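Local coordinates for protein 3',5'-cyclic-nucleotide phosphodiesterase 1 (Saccharomyces cerevisiae, PDB 4OJV) that belongs to the class II cyclic-nucleotide phosphodiesterases of the metallo-hydrolase/oxidoreductase clan, holds two zinc ions and packs helices against two mixed beta sheets, at residues S296-N308 with I340-L353. Sequence-based numbering, arbitrary orientation.
Sequences SPIYLINELSNLN and ILEELRFLAEERNL
P297, in the first turn of helix 297-308, is a knob in a hole formed by I340, E343, L344 and L347. Its CB lies 3.8 Å from L344 CD2, while its CG rests against E343, whose OE1 is hydrogen-bonded to the backbone N of L284. One turn on, I301 CG1 lies 3.7 Å from L347 CB, and CD1 runs on over the backbone of the second helix to A348 CB, 3.9 Å away. L300 CD2 meets L344 CD2, the two side chains crossing at about a right angle. A Schellman motif, with N352 at positive phi and the N atoms of N352 and L353 bonded back to E349 O and A348 O, ends the second helix and sets L353 CD2 against N308 and 3.8 Å from S305 OG.

R351, bent at chi2, brings its guanidinium end-on to N302, and NH1 and NH2 both donate to OD1, each at 2.7 Å. Amide and guanidinium are nearly coplanar (9° apart), although sharing one oxygen bends both bonds (N-H...O near 140°). A weak third bond, from NH1 to S305 OG (3.3 Å), uses its other N-H, on the side of CD, near the guanidinium plane; S305 OG itself donates to I301 O.

The helix axes come within 9.4 Å, cross at -41° and run in broadly the same direction. Helices 297-311 and 336-350 link the parallel neighbours 273-279, 321-325 and 357-360 as successive beta-alpha-beta crossovers; L304 and L344 touch strand 321-325, and L344 also I358, as in the alpha-beta/beta-alpha metallo-hydrolase fold.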
loop_
_atom_site.group_PDB
_atom_site.type_symbol
_atom_site.label_atom_id
_atom_site.label_comp_id
_atom_site.label_asym_id
_atom_site.label_seq_id
_atom_site.Cartn_x
_atom_site.Cartn_y
_atom_site.Cartn_z
ATOM N N SER A 296 -19.594 -13.345 5.749
ATOM C CA SER A 296 -19.059 -14.395 6.605
ATOM C C SER A 296 -19.481 -15.727 5.976
ATOM O O SER A 296 -20.221 -15.730 4.990
ATOM C CB SER A 296 -19.619 -14.270 8.015
ATOM O OG SER A 296 -20.935 -14.791 8.045
ATOM N N PRO A 297 -19.017 -16.869 6.528
ATOM C CA PRO A 297 -19.295 -18.115 5.816
ATOM C C PRO A 297 -20.771 -18.456 5.618
ATOM O O PRO A 297 -21.124 -19.006 4.577
ATOM C CB PRO A 297 -18.575 -19.172 6.667
ATOM C CG PRO A 297 -17.422 -18.413 7.236
ATOM C CD PRO A 297 -18.034 -17.089 7.605
ATOM N N ILE A 298 -21.625 -18.103 6.575
ATOM C CA ILE A 298 -23.050 -18.378 6.428
ATOM C C ILE A 298 -23.650 -17.545 5.292
ATOM O O ILE A 298 -24.435 -18.053 4.500
ATOM C CB ILE A 298 -23.832 -18.213 7.760
ATOM C CG1 ILE A 298 -25.307 -18.607 7.590
ATOM C CG2 ILE A 298 -23.696 -16.802 8.323
ATOM C CD1 ILE A 298 -25.513 -20.040 7.142
ATOM N N TYR A 299 -23.248 -16.281 5.184
ATOM C CA TYR A 299 -23.773 -15.429 4.128
ATOM C C TYR A 299 -23.258 -15.836 2.746
ATOM O O TYR A 299 -24.019 -15.847 1.769
ATOM C CB TYR A 299 -23.505 -13.954 4.420
ATOM C CG TYR A 299 -24.195 -13.485 5.683
ATOM C CD1 TYR A 299 -25.579 -13.303 5.719
ATOM C CD2 TYR A 299 -23.467 -13.238 6.845
ATOM C CE1 TYR A 299 -26.215 -12.881 6.880
ATOM C CE2 TYR A 299 -24.091 -12.816 8.011
ATOM C CZ TYR A 299 -25.461 -12.640 8.022
ATOM O OH TYR A 299 -26.075 -12.220 9.177
ATOM N N LEU A 300 -21.981 -16.203 2.657
ATOM C CA LEU A 300 -21.448 -16.661 1.384
ATOM C C LEU A 300 -22.128 -17.978 0.961
ATOM O O LEU A 300 -22.537 -18.131 -0.188
ATOM C CB LEU A 300 -19.925 -16.813 1.422
ATOM C CG LEU A 300 -19.295 -17.385 0.138
ATOM C CD1 LEU A 300 -19.688 -16.608 -1.116
ATOM C CD2 LEU A 300 -17.781 -17.445 0.241
ATOM N N ILE A 301 -22.241 -18.925 1.887
ATOM C CA ILE A 301 -22.919 -20.183 1.570
ATOM C C ILE A 301 -24.383 -19.943 1.176
ATOM O O ILE A 301 -24.888 -20.589 0.257
ATOM C CB ILE A 301 -22.761 -21.231 2.701
ATOM C CG1 ILE A 301 -21.307 -21.731 2.786
ATOM C CG2 ILE A 301 -23.721 -22.411 2.523
ATOM C CD1 ILE A 301 -20.822 -22.545 1.597
ATOM N N ASN A 302 -25.051 -18.985 1.818
ATOM C CA ASN A 302 -26.429 -18.661 1.427
ATOM C C ASN A 302 -26.510 -18.165 -0.013
ATOM O O ASN A 302 -27.432 -18.528 -0.752
ATOM C CB ASN A 302 -27.057 -17.625 2.363
ATOM C CG ASN A 302 -27.448 -18.205 3.708
ATOM O OD1 ASN A 302 -27.420 -19.415 3.913
ATOM N ND2 ASN A 302 -27.817 -17.331 4.636
ATOM N N GLU A 303 -25.546 -17.339 -0.418
ATOM C CA GLU A 303 -25.486 -16.863 -1.795
ATOM C C GLU A 303 -25.243 -17.999 -2.782
ATOM O O GLU A 303 -25.926 -18.093 -3.807
ATOM C CB GLU A 303 -24.441 -15.748 -1.959
ATOM C CG GLU A 303 -24.781 -14.458 -1.211
ATOM C CD GLU A 303 -26.158 -13.901 -1.557
ATOM O OE1 GLU A 303 -26.575 -13.993 -2.732
ATOM O OE2 GLU A 303 -26.833 -13.365 -0.650
ATOM N N LEU A 304 -24.292 -18.872 -2.465
ATOM C CA LEU A 304 -24.019 -20.034 -3.310
ATOM C C LEU A 304 -25.215 -20.986 -3.365
ATOM O O LEU A 304 -25.495 -21.567 -4.413
ATOM C CB LEU A 304 -22.747 -20.743 -2.856
ATOM C CG LEU A 304 -21.454 -19.931 -2.981
ATOM C CD1 LEU A 304 -20.323 -20.663 -2.285
ATOM C CD2 LEU A 304 -21.114 -19.668 -4.441
ATOM N N SER A 305 -25.942 -21.101 -2.254
ATOM C CA SER A 305 -27.174 -21.896 -2.216
ATOM C C SER A 305 -28.221 -21.313 -3.174
ATOM O O SER A 305 -28.923 -22.059 -3.867
ATOM C CB SER A 305 -27.717 -21.938 -0.792
ATOM O OG SER A 305 -26.921 -22.773 0.029
ATOM N N ASN A 306 -28.323 -19.982 -3.224
ATOM C CA ASN A 306 -29.224 -19.318 -4.163
ATOM C C ASN A 306 -28.847 -19.614 -5.616
ATOM O O ASN A 306 -29.716 -19.941 -6.434
ATOM C CB ASN A 306 -29.293 -17.809 -3.909
ATOM C CG ASN A 306 -29.940 -17.465 -2.578
ATOM O OD1 ASN A 306 -30.587 -18.302 -1.939
ATOM N ND2 ASN A 306 -29.766 -16.219 -2.152
ATOM N N LEU A 307 -27.557 -19.530 -5.937
ATOM C CA LEU A 307 -27.088 -19.901 -7.264
ATOM C C LEU A 307 -27.421 -21.365 -7.574
ATOM O O LEU A 307 -27.865 -21.690 -8.679
ATOM C CB LEU A 307 -25.581 -19.651 -7.394
ATOM C CG LEU A 307 -24.965 -20.050 -8.744
ATOM C CD1 LEU A 307 -25.591 -19.296 -9.911
ATOM C CD2 LEU A 307 -23.457 -19.851 -8.720
ATOM N N ASN A 308 -27.202 -22.233 -6.594
ATOM C CA ASN A 308 -27.524 -23.650 -6.724
ATOM C C ASN A 308 -28.999 -23.881 -7.062
ATOM O O ASN A 308 -29.319 -24.657 -7.967
ATOM C CB ASN A 308 -27.153 -24.384 -5.444
ATOM C CG ASN A 308 -27.339 -25.877 -5.560
ATOM O OD1 ASN A 308 -26.862 -26.493 -6.510
ATOM N ND2 ASN A 308 -28.013 -26.470 -4.582
ATOM N N ILE A 340 -12.096 -19.997 8.123
ATOM C CA ILE A 340 -13.106 -19.742 7.096
ATOM C C ILE A 340 -13.227 -20.906 6.114
ATOM O O ILE A 340 -14.337 -21.316 5.765
ATOM C CB ILE A 340 -12.804 -18.405 6.375
ATOM C CG1 ILE A 340 -13.194 -17.238 7.287
ATOM C CG2 ILE A 340 -13.486 -18.314 5.017
ATOM C CD1 ILE A 340 -12.517 -15.923 6.942
ATOM N N LEU A 341 -12.089 -21.456 5.696
ATOM C CA LEU A 341 -12.115 -22.582 4.764
ATOM C C LEU A 341 -12.873 -23.768 5.378
ATOM O O LEU A 341 -13.729 -24.380 4.729
ATOM C CB LEU A 341 -10.700 -22.978 4.347
ATOM C CG LEU A 341 -10.562 -24.055 3.276
ATOM C CD1 LEU A 341 -11.248 -23.651 1.978
ATOM C CD2 LEU A 341 -9.091 -24.357 3.042
ATOM N N GLU A 342 -12.573 -24.071 6.639
ATOM C CA GLU A 342 -13.239 -25.174 7.334
ATOM C C GLU A 342 -14.723 -24.922 7.505
ATOM O O GLU A 342 -15.538 -25.818 7.291
ATOM C CB GLU A 342 -12.590 -25.374 8.690
ATOM C CG GLU A 342 -11.203 -25.962 8.591
ATOM C CD GLU A 342 -10.490 -25.984 9.916
ATOM O OE1 GLU A 342 -11.038 -25.438 10.899
ATOM O OE2 GLU A 342 -9.377 -26.550 9.972
ATOM N N GLU A 343 -15.076 -23.694 7.872
ATOM C CA GLU A 343 -16.470 -23.308 8.060
ATOM C C GLU A 343 -17.257 -23.369 6.760
ATOM O O GLU A 343 -18.387 -23.872 6.727
ATOM C CB GLU A 343 -16.571 -21.930 8.725
ATOM C CG GLU A 343 -16.086 -21.963 10.169
ATOM C CD GLU A 343 -16.045 -20.606 10.849
ATOM O OE1 GLU A 343 -16.090 -19.557 10.171
ATOM O OE2 GLU A 343 -15.965 -20.584 12.093
ATOM N N LEU A 344 -16.656 -22.881 5.677
ATOM C CA LEU A 344 -17.309 -22.940 4.372
ATOM C C LEU A 344 -17.528 -24.379 3.906
ATOM O O LEU A 344 -18.611 -24.718 3.414
ATOM C CB LEU A 344 -16.507 -22.168 3.325
ATOM C CG LEU A 344 -16.550 -20.643 3.425
ATOM C CD1 LEU A 344 -15.492 -20.031 2.521
ATOM C CD2 LEU A 344 -17.918 -20.093 3.077
ATOM N N ARG A 345 -16.511 -25.218 4.060
ATOM C CA ARG A 345 -16.624 -26.621 3.648
ATOM C C ARG A 345 -17.680 -27.360 4.470
ATOM O O ARG A 345 -18.458 -28.157 3.924
ATOM C CB ARG A 345 -15.272 -27.319 3.726
ATOM C CG ARG A 345 -14.329 -26.898 2.614
ATOM C CD ARG A 345 -12.966 -27.539 2.780
ATOM N NE ARG A 345 -12.095 -27.221 1.650
ATOM C CZ ARG A 345 -10.775 -27.370 1.649
ATOM N NH1 ARG A 345 -10.145 -27.817 2.728
ATOM N NH2 ARG A 345 -10.073 -27.056 0.569
ATOM N N PHE A 346 -17.721 -27.069 5.770
ATOM C CA PHE A 346 -18.718 -27.678 6.651
ATOM C C PHE A 346 -20.129 -27.262 6.240
ATOM O O PHE A 346 -21.025 -28.106 6.113
ATOM C CB PHE A 346 -18.455 -27.308 8.114
ATOM C CG PHE A 346 -19.476 -27.866 9.071
ATOM C CD1 PHE A 346 -20.648 -27.166 9.346
ATOM C CD2 PHE A 346 -19.267 -29.094 9.693
ATOM C CE1 PHE A 346 -21.595 -27.680 10.221
ATOM C CE2 PHE A 346 -20.210 -29.610 10.573
ATOM C CZ PHE A 346 -21.374 -28.903 10.833
ATOM N N LEU A 347 -20.331 -25.965 6.020
ATOM C CA LEU A 347 -21.645 -25.445 5.671
ATOM C C LEU A 347 -22.094 -25.905 4.286
ATOM O O LEU A 347 -23.277 -26.175 4.076
ATOM C CB LEU A 347 -21.695 -23.918 5.792
ATOM C CG LEU A 347 -21.649 -23.336 7.210
ATOM C CD1 LEU A 347 -21.355 -21.842 7.161
ATOM C CD2 LEU A 347 -22.937 -23.611 7.982
ATOM N N ALA A 348 -21.150 -26.024 3.355
ATOM C CA ALA A 348 -21.463 -26.536 2.025
ATOM C C ALA A 348 -21.952 -27.988 2.104
ATOM O O ALA A 348 -22.929 -28.350 1.440
ATOM C CB ALA A 348 -20.269 -26.409 1.089
ATOM N N GLU A 349 -21.274 -28.800 2.916
ATOM C CA GLU A 349 -21.658 -30.202 3.132
ATOM C C GLU A 349 -23.032 -30.302 3.792
ATOM O O GLU A 349 -23.848 -31.133 3.397
ATOM C CB GLU A 349 -20.604 -30.930 3.975
ATOM C CG GLU A 349 -20.831 -32.433 4.130
ATOM C CD GLU A 349 -20.242 -33.235 2.987
ATOM O OE1 GLU A 349 -18.998 -33.324 2.898
ATOM O OE2 GLU A 349 -21.022 -33.791 2.186
ATOM N N GLU A 350 -23.276 -29.452 4.788
ATOM C CA GLU A 350 -24.552 -29.407 5.511
ATOM C C GLU A 350 -25.703 -29.006 4.583
ATOM O O GLU A 350 -26.819 -29.525 4.705
ATOM C CB GLU A 350 -24.436 -28.438 6.694
ATOM C CG GLU A 350 -25.690 -28.273 7.539
ATOM C CD GLU A 350 -25.434 -27.418 8.764
ATOM O OE1 GLU A 350 -24.924 -27.956 9.770
ATOM O OE2 GLU A 350 -25.739 -26.208 8.718
ATOM N N ARG A 351 -25.413 -28.103 3.648
ATOM C CA ARG A 351 -26.389 -27.612 2.669
ATOM C C ARG A 351 -26.459 -28.464 1.398
ATOM O O ARG A 351 -27.176 -28.110 0.457
ATOM C CB ARG A 351 -26.087 -26.159 2.284
ATOM C CG ARG A 351 -26.302 -25.136 3.388
ATOM C CD ARG A 351 -27.770 -24.783 3.555
ATOM N NE ARG A 351 -27.957 -23.773 4.592
ATOM C CZ ARG A 351 -27.928 -22.459 4.378
ATOM N NH1 ARG A 351 -27.722 -21.979 3.156
ATOM N NH2 ARG A 351 -28.109 -21.623 5.391
ATOM N N ASN A 352 -25.709 -29.568 1.373
ATOM C CA ASN A 352 -25.659 -30.481 0.219
ATOM C C ASN A 352 -25.456 -29.764 -1.124
ATOM O O ASN A 352 -26.267 -29.886 -2.036
ATOM C CB ASN A 352 -26.896 -31.403 0.171
ATOM C CG ASN A 352 -26.952 -32.384 1.331
ATOM O OD1 ASN A 352 -27.067 -31.990 2.492
ATOM N ND2 ASN A 352 -26.894 -33.676 1.016
ATOM N N LEU A 353 -24.366 -29.012 -1.234
ATOM C CA LEU A 353 -24.063 -28.278 -2.468
ATOM C C LEU A 353 -23.248 -29.104 -3.474
ATOM O O LEU A 353 -22.817 -28.597 -4.514
ATOM C CB LEU A 353 -23.359 -26.943 -2.158
ATOM C CG LEU A 353 -24.168 -25.926 -1.350
ATOM C CD1 LEU A 353 -23.319 -24.701 -1.054
ATOM C CD2 LEU A 353 -25.449 -25.513 -2.069
#